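Local coordinates for protein translation initiation factor eIF2B subunit beta (Schizosaccharomyces pombe, PDB 5B04) that serves as a component of the heterodecameric eIF2B complex, which catalyses the exchange of GDP for GTP on the gamma subunit of eIF2, at residues L22-K27 with T70-Q75; M45-S50 with I179-Q184. Residues are numbered along the deposited sequence.

Interaction 1: residues L22-K27 with T70-Q75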
ATOM      1  N   LEU C  22     -14.994  45.403   4.055  1.00 81.31           N
ATOM      2  CA  LEU C  22     -14.451  44.053   3.968  1.00 77.84           C
ATOM      3  C   LEU C  22     -14.756  43.260   5.234  1.00 75.07           C
ATOM      4  O   LEU C  22     -15.084  42.077   5.165  1.00 78.31           O
ATOM      5  CB  LEU C  22     -12.941  44.087   3.720  1.00 81.70           C
ATOM      6  CG  LEU C  22     -12.246  42.723   3.655  1.00 76.40           C
ATOM      7  CD1 LEU C  22     -12.901  41.832   2.611  1.00 68.95           C
ATOM      8  CD2 LEU C  22     -10.761  42.882   3.368  1.00 72.29           C
ATOM      9  N   ILE C  23     -14.642  43.919   6.385  1.00 68.07           N
ATOM     10  CA  ILE C  23     -14.970  43.296   7.663  1.00 66.45           C
ATOM     11  C   ILE C  23     -16.411  42.798   7.651  1.00 56.70           C
ATOM     12  O   ILE C  23     -16.697  41.688   8.094  1.00 57.19           O
ATOM     13  CB  ILE C  23     -14.767  44.272   8.843  1.00 58.61           C
ATOM     14  CG1 ILE C  23     -13.284  44.601   9.019  1.00 78.79           C
ATOM     15  CG2 ILE C  23     -15.306  43.681  10.131  1.00 53.62           C
ATOM     16  CD1 ILE C  23     -12.993  45.524  10.182  1.00 69.61           C
ATOM     17  N   ALA C  24     -17.309  43.620   7.118  1.00 73.59           N
ATOM     18  CA  ALA C  24     -18.719  43.261   7.021  1.00 80.38           C
ATOM     19  C   ALA C  24     -18.921  42.035   6.135  1.00 76.37           C
ATOM     20  O   ALA C  24     -19.638  41.104   6.502  1.00 76.78           O
ATOM     21  CB  ALA C  24     -19.527  44.434   6.490  1.00 85.22           C
ATOM     22  N   ASP C  25     -18.281  42.038   4.972  1.00 78.45           N
ATOM     23  CA  ASP C  25     -18.423  40.943   4.019  1.00 90.52           C
ATOM     24  C   ASP C  25     -17.671  39.687   4.465  1.00 81.17           C
ATOM     25  O   ASP C  25     -17.970  38.585   4.006  1.00 73.84           O
ATOM     26  CB  ASP C  25     -17.944  41.384   2.634  1.00 82.15           C
ATOM     27  CG  ASP C  25     -18.946  42.271   1.923  1.00 90.78           C
ATOM     28  OD1 ASP C  25     -20.163  42.030   2.071  1.00 92.55           O
ATOM     29  OD2 ASP C  25     -18.518  43.206   1.214  1.00100.23           O
ATOM     30  N   LEU C  26     -16.698  39.856   5.356  1.00 74.63           N
ATOM     31  CA  LEU C  26     -15.962  38.718   5.904  1.00 64.37           C
ATOM     32  C   LEU C  26     -16.777  38.002   6.975  1.00 67.93           C
ATOM     33  O   LEU C  26     -16.761  36.774   7.063  1.00 83.11           O
ATOM     34  CB  LEU C  26     -14.619  39.164   6.486  1.00 67.15           C
ATOM     35  CG  LEU C  26     -13.437  39.272   5.521  1.00 68.08           C
ATOM     36  CD1 LEU C  26     -12.199  39.774   6.247  1.00 63.36           C
ATOM     37  CD2 LEU C  26     -13.162  37.931   4.858  1.00 57.08           C
ATOM     38  N   LYS C  27     -17.486  38.778   7.788  1.00 71.43           N
ATOM     39  CA  LYS C  27     -18.309  38.223   8.857  1.00 65.37           C
ATOM     40  C   LYS C  27     -19.549  37.536   8.294  1.00 65.61           C
ATOM     41  O   LYS C  27     -19.932  36.457   8.746  1.00 73.64           O
ATOM     42  CB  LYS C  27     -18.711  39.322   9.843  1.00 56.06           C
ATOM     43  CG  LYS C  27     -17.543  39.926  10.609  1.00 66.15           C
ATOM     44  CD  LYS C  27     -17.840  41.359  11.030  1.00 71.21           C
ATOM     45  CE  LYS C  27     -18.307  41.447  12.469  1.00 66.22           C
ATOM     46  NZ  LYS C  27     -17.261  40.991  13.427  1.00 73.55           N
ATOM     47  N   THR C  70      -7.975  43.578  12.816  1.00 77.86           N
ATOM     48  CA  THR C  70      -9.434  43.531  12.801  1.00 88.67           C
ATOM     49  C   THR C  70      -9.960  42.751  11.602  1.00 80.36           C
ATOM     50  O   THR C  70     -11.034  42.153  11.665  1.00 79.76           O
ATOM     51  CB  THR C  70     -10.047  44.942  12.792  1.00 84.91           C
ATOM     52  OG1 THR C  70      -9.556  45.676  11.664  1.00 90.06           O
ATOM     53  CG2 THR C  70      -9.689  45.678  14.070  1.00 84.01           C
ATOM     54  N   LEU C  71      -9.204  42.761  10.508  1.00 73.34           N
ATOM     55  CA  LEU C  71      -9.552  41.956   9.344  1.00 71.46           C
ATOM     56  C   LEU C  71      -9.418  40.474   9.668  1.00 73.02           C
ATOM     57  O   LEU C  71     -10.179  39.646   9.168  1.00 84.25           O
ATOM     58  CB  LEU C  71      -8.670  42.316   8.147  1.00 70.61           C
ATOM     59  CG  LEU C  71      -9.113  43.516   7.313  1.00 74.10           C
ATOM     60  CD1 LEU C  71      -8.281  43.609   6.048  1.00 65.50           C
ATOM     61  CD2 LEU C  71     -10.588  43.411   6.976  1.00 81.74           C
ATOM     62  N   VAL C  72      -8.441  40.151  10.510  1.00 68.91           N
ATOM     63  CA  VAL C  72      -8.220  38.778  10.944  1.00 63.03           C
ATOM     64  C   VAL C  72      -9.375  38.281  11.808  1.00 70.20           C
ATOM     65  O   VAL C  72      -9.906  37.194  11.583  1.00 77.60           O
ATOM     66  CB  VAL C  72      -6.898  38.644  11.732  1.00 54.64           C
ATOM     67  CG1 VAL C  72      -6.882  37.360  12.551  1.00 52.90           C
ATOM     68  CG2 VAL C  72      -5.707  38.701  10.788  1.00 48.29           C
ATOM     69  N   LYS C  73      -9.770  39.089  12.786  1.00 71.17           N
ATOM     70  CA  LYS C  73     -10.774  38.673  13.760  1.00 71.25           C
ATOM     71  C   LYS C  73     -12.195  38.776  13.212  1.00 63.10           C
ATOM     72  O   LYS C  73     -13.151  38.365  13.870  1.00 71.84           O
ATOM     73  CB  LYS C  73     -10.638  39.504  15.037  1.00 63.48           C
ATOM     74  CG  LYS C  73      -9.194  39.722  15.457  1.00 86.58           C
ATOM     75  CD  LYS C  73      -8.995  39.569  16.952  1.00114.21           C
ATOM     76  CE  LYS C  73      -7.560  39.896  17.339  1.00115.70           C
ATOM     77  NZ  LYS C  73      -7.202  41.300  16.990  1.00102.81           N
ATOM     78  N   ALA C  74     -12.331  39.323  12.008  1.00 53.57           N
ATOM     79  CA  ALA C  74     -13.626  39.367  11.338  1.00 57.47           C
ATOM     80  C   ALA C  74     -14.056  37.954  10.966  1.00 67.42           C
ATOM     81  O   ALA C  74     -15.200  37.558  11.185  1.00 68.26           O
ATOM     82  CB  ALA C  74     -13.564  40.253  10.105  1.00 58.76           C
ATOM     83  N   GLN C  75     -13.117  37.199  10.403  1.00 78.32           N
ATOM     84  CA  GLN C  75     -13.332  35.798  10.069  1.00 67.38           C
ATOM     85  C   GLN C  75     -12.015  35.046  10.230  1.00 70.08           C
ATOM     86  O   GLN C  75     -11.258  34.896   9.270  1.00 74.58           O
ATOM     87  CB  GLN C  75     -13.874  35.652   8.647  1.00 68.44           C
ATOM     88  CG  GLN C  75     -14.416  34.271   8.336  1.00 64.99           C
ATOM     89  CD  GLN C  75     -15.503  33.847   9.300  1.00 60.93           C
ATOM     90  OE1 GLN C  75     -15.259  33.073  10.227  1.00 63.74           O
ATOM     91  NE2 GLN C  75     -16.712  34.355   9.091  1.00 55.09           N
TER

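Interaction 2: residues M45-S50 with I179-Q184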
ATOM      1  N   MET C  45      -5.959  46.624   1.386  1.00 71.48           N
ATOM      2  CA  MET C  45      -4.690  47.108   1.919  1.00 81.20           C
ATOM      3  C   MET C  45      -4.044  48.129   0.992  1.00 85.80           C
ATOM      4  O   MET C  45      -3.336  49.025   1.445  1.00 87.64           O
ATOM      5  CB  MET C  45      -3.727  45.945   2.158  1.00 72.31           C
ATOM      6  CG  MET C  45      -4.047  45.100   3.381  1.00 71.09           C
ATOM      7  SD  MET C  45      -4.200  46.068   4.894  1.00 83.07           S
ATOM      8  CE  MET C  45      -5.981  46.173   5.049  1.00 70.59           C
ATOM      9  N   ARG C  46      -4.293  47.990  -0.306  1.00 88.34           N
ATOM     10  CA  ARG C  46      -3.717  48.901  -1.283  1.00 97.16           C
ATOM     11  C   ARG C  46      -4.305  50.301  -1.142  1.00 94.87           C
ATOM     12  O   ARG C  46      -3.575  51.290  -1.187  1.00104.59           O
ATOM     13  CB  ARG C  46      -3.930  48.379  -2.702  1.00 91.78           C
ATOM     14  CG  ARG C  46      -3.159  49.147  -3.761  1.00 84.54           C
ATOM     15  CD  ARG C  46      -3.431  48.590  -5.144  1.00 75.16           C
ATOM     16  NE  ARG C  46      -4.853  48.622  -5.463  1.00 81.31           N
ATOM     17  CZ  ARG C  46      -5.389  48.062  -6.543  1.00 98.14           C
ATOM     18  NH1 ARG C  46      -4.619  47.421  -7.411  1.00 79.51           N
ATOM     19  NH2 ARG C  46      -6.696  48.142  -6.752  1.00 92.42           N
ATOM     20  N   GLN C  47      -5.621  50.386  -0.967  1.00 85.47           N
ATOM     21  CA  GLN C  47      -6.268  51.682  -0.782  1.00 89.43           C
ATOM     22  C   GLN C  47      -6.061  52.200   0.640  1.00 84.55           C
ATOM     23  O   GLN C  47      -6.260  53.383   0.911  1.00106.30           O
ATOM     24  CB  GLN C  47      -7.760  51.605  -1.112  1.00 87.90           C
ATOM     25  CG  GLN C  47      -8.086  52.022  -2.541  1.00107.45           C
ATOM     26  CD  GLN C  47      -9.317  52.906  -2.632  1.00109.48           C
ATOM     27  OE1 GLN C  47      -9.697  53.561  -1.662  1.00111.90           O
ATOM     28  NE2 GLN C  47      -9.935  52.941  -3.806  1.00109.79           N
ATOM     29  N   VAL C  48      -5.663  51.312   1.544  1.00 68.73           N
ATOM     30  CA  VAL C  48      -5.280  51.720   2.891  1.00 80.47           C
ATOM     31  C   VAL C  48      -3.939  52.438   2.838  1.00 91.28           C
ATOM     32  O   VAL C  48      -3.803  53.552   3.341  1.00104.58           O
ATOM     33  CB  VAL C  48      -5.194  50.521   3.856  1.00 83.96           C
ATOM     34  CG1 VAL C  48      -4.369  50.877   5.086  1.00 69.17           C
ATOM     35  CG2 VAL C  48      -6.582  50.069   4.258  1.00 67.50           C
ATOM     36  N   ILE C  49      -2.955  51.796   2.215  1.00 87.43           N
ATOM     37  CA  ILE C  49      -1.646  52.400   1.999  1.00 89.05           C
ATOM     38  C   ILE C  49      -1.788  53.660   1.146  1.00103.27           C
ATOM     39  O   ILE C  49      -1.083  54.650   1.349  1.00112.53           O
ATOM     40  CB  ILE C  49      -0.677  51.408   1.309  1.00 99.04           C
ATOM     41  CG1 ILE C  49      -0.497  50.145   2.158  1.00 74.43           C
ATOM     42  CG2 ILE C  49       0.675  52.057   1.050  1.00107.30           C
ATOM     43  CD1 ILE C  49       0.120  50.389   3.512  1.00 88.22           C
ATOM     44  N   SER C  50      -2.719  53.617   0.199  1.00104.14           N
ATOM     45  CA  SER C  50      -2.972  54.744  -0.696  1.00102.59           C
ATOM     46  C   SER C  50      -3.448  56.018  -0.001  1.00113.72           C
ATOM     47  O   SER C  50      -3.232  57.119  -0.498  1.00119.21           O
ATOM     48  CB  SER C  50      -4.005  54.334  -1.747  1.00 96.15           C
ATOM     49  OG  SER C  50      -4.935  55.377  -1.986  1.00115.37           O
ATOM     50  N   ILE C 179       5.667  50.314  -1.899  1.00101.71           N
ATOM     51  CA  ILE C 179       4.740  49.488  -1.128  1.00 96.99           C
ATOM     52  C   ILE C 179       3.549  49.065  -1.984  1.00 90.21           C
ATOM     53  O   ILE C 179       3.176  47.891  -2.003  1.00106.20           O
ATOM     54  CB  ILE C 179       4.228  50.216   0.132  1.00 98.05           C
ATOM     55  CG1 ILE C 179       5.394  50.581   1.053  1.00 93.03           C
ATOM     56  CG2 ILE C 179       3.224  49.352   0.880  1.00100.12           C
ATOM     57  CD1 ILE C 179       6.291  49.416   1.400  1.00101.29           C
ATOM     58  N   ILE C 180       2.960  50.020  -2.695  1.00 79.97           N
ATOM     59  CA  ILE C 180       1.856  49.728  -3.603  1.00 92.59           C
ATOM     60  C   ILE C 180       2.330  48.817  -4.732  1.00 96.62           C
ATOM     61  O   ILE C 180       1.599  47.929  -5.177  1.00102.13           O
ATOM     62  CB  ILE C 180       1.242  51.020  -4.188  1.00 93.62           C
ATOM     63  CG1 ILE C 180       0.592  51.848  -3.079  1.00 96.84           C
ATOM     64  CG2 ILE C 180       0.214  50.697  -5.265  1.00 77.71           C
ATOM     65  CD1 ILE C 180      -0.206  53.033  -3.582  1.00 97.45           C
ATOM     66  N   SER C 181       3.563  49.034  -5.181  1.00 97.54           N
ATOM     67  CA  SER C 181       4.168  48.195  -6.210  1.00 92.74           C
ATOM     68  C   SER C 181       4.185  46.734  -5.777  1.00100.88           C
ATOM     69  O   SER C 181       3.614  45.876  -6.448  1.00 98.26           O
ATOM     70  CB  SER C 181       5.589  48.665  -6.526  1.00 91.05           C
ATOM     71  OG  SER C 181       6.256  47.746  -7.373  1.00103.48           O
ATOM     72  N   GLY C 182       4.832  46.462  -4.648  1.00103.33           N
ATOM     73  CA  GLY C 182       4.932  45.113  -4.122  1.00 95.23           C
ATOM     74  C   GLY C 182       3.588  44.475  -3.827  1.00 94.14           C
ATOM     75  O   GLY C 182       3.422  43.265  -3.977  1.00 93.61           O
ATOM     76  N   ILE C 183       2.626  45.289  -3.400  1.00 88.10           N
ATOM     77  CA  ILE C 183       1.273  44.807  -3.148  1.00 78.20           C
ATOM     78  C   ILE C 183       0.611  44.379  -4.453  1.00 90.79           C
ATOM     79  O   ILE C 183       0.025  43.298  -4.534  1.00104.86           O
ATOM     80  CB  ILE C 183       0.406  45.879  -2.454  1.00 86.84           C
ATOM     81  CG1 ILE C 183       0.809  46.017  -0.985  1.00 73.18           C
ATOM     82  CG2 ILE C 183      -1.069  45.523  -2.550  1.00 94.04           C
ATOM     83  CD1 ILE C 183      -0.006  47.039  -0.221  1.00 86.90           C
ATOM     84  N   GLN C 184       0.716  45.226  -5.474  1.00 89.39           N
ATOM     85  CA  GLN C 184       0.182  44.908  -6.794  1.00 92.77           C
ATOM     86  C   GLN C 184       0.859  43.666  -7.353  1.00 88.33           C
ATOM     87  O   GLN C 184       0.227  42.855  -8.033  1.00 86.53           O
ATOM     88  CB  GLN C 184       0.366  46.082  -7.756  1.00 92.63           C
ATOM     89  CG  GLN C 184      -0.136  45.803  -9.165  1.00 85.05           C
ATOM     90  CD  GLN C 184      -1.632  45.563  -9.212  1.00 96.80           C
ATOM     91  OE1 GLN C 184      -2.408  46.303  -8.608  1.00 92.85           O
ATOM     92  NE2 GLN C 184      -2.043  44.520  -9.925  1.00 89.31           N
TER

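Interaction 1: residues L22-K27 with T70-Q75
Two helical segments run nearly side by side in the same sense: the axes of 22-27 and 70-74 approach to 9.0 Å, with 20° between their N-to-C directions. The backbones come nearest where Ala74 faces Lys27, at 5.4 Å between their CA atoms. A small residue suits that place, because its lone methyl group lets the neighbouring helix settle against it: Ala74 CB meets Ile23 CG2 at 3.8 Å and Leu26 CB at 3.9 Å. One turn earlier, the larger side chain of Leu71 fills the space. Its CD2 is 3.6 Å from Ile23 CG1, 3.7 Å from Leu22 CD2 and 4.0 Å from Leu26 CD1, so that Leu22, Ile23 and Leu26, from two adjacent turns, all meet one leucine methyl. The polar element lies at the end of the packing. Gln75, next after Ala74 in the chain, donates from NE2 to Leu26 O at 3.2 Å, using a carbonyl in the last turn of helix 17-27. Lys27 lays its aliphatic part along the contact, CG lying 3.4 Å from Ala74 O, while its NZ hydrogen-bonds Asn300 and Asn303 of the epsilon subunit; the long side chain thus serves both a buried helix pair and a subunit interface. Helix 34-51, which joins these two helices in sequence, closes the apolar side: Leu22 touches Thr41 and Val44, Leu26 touches Val37, and Leu71 touches Met45.

Interaction 2: residues M45-S50 with I179-Q184
This is antiparallel helix packing within the helical part of the subunit, joining helix 34-51 to helix 176-190 across a large sequence separation. The two short axes are almost exactly opposed, at 175°, and approach to 9.9 Å; the nearest CA atoms are those of Arg46 and Ile180, 6.1 Å apart. Isoleucines fill the space between the backbones. Ile49 is the central one, with CG2 at 3.7 Å from Ile179 CG2 and 4.1 Å from Ile180 CG1, and CG1 at 3.9 Å from Ile183 CD1. Branched, wholly apolar side chains suit this place, since each can fill the gap close to its own backbone. Toward the more open edge the chemistry changes. Arg46 uses its methylene groups as apolar surface, CB lying 4.0 Å from Ile183 CG2 and CG 4.0 Å from Ile180 CG2, and its length carries the guanidinium beyond the isoleucines, where NH1 makes a weak hydrogen bond to Gln184 OE1 at 2.8 Å. Small Ser50 leaves room for the Ile180 tip, its CB 4.4 Å from Ile180 CD1. Two further helices cover the buried side: helix 57-74 brings Leu60 and Val64 onto Ile49, and helix 79-102 brings Leu91 and Ile92 onto Ile179. Met45 meets both, lying on Val67 and Leu71 of the former and on Ile85 and Ile88 of the latter.

In the fold
Interactions 1 and 2 belong to one helical assembly, their centres about 19 Å apart, and they meet directly where Leu71 CD1 of interaction 1 packs 3.6 Å from Met45 CE of interaction 2. Helix 34-51 is common to both: it flanks interaction 1 and supplies one segment of interaction 2. Along the chain the segments alternate; interaction 1 stays among the N-terminal helices, and interaction 2 adds a helix from much later in the sequence. They differ in their surroundings: Lys27 of interaction 1 reaches the epsilon subunit, whereas the segments of interaction 2 touch no other protein chain of the decamer.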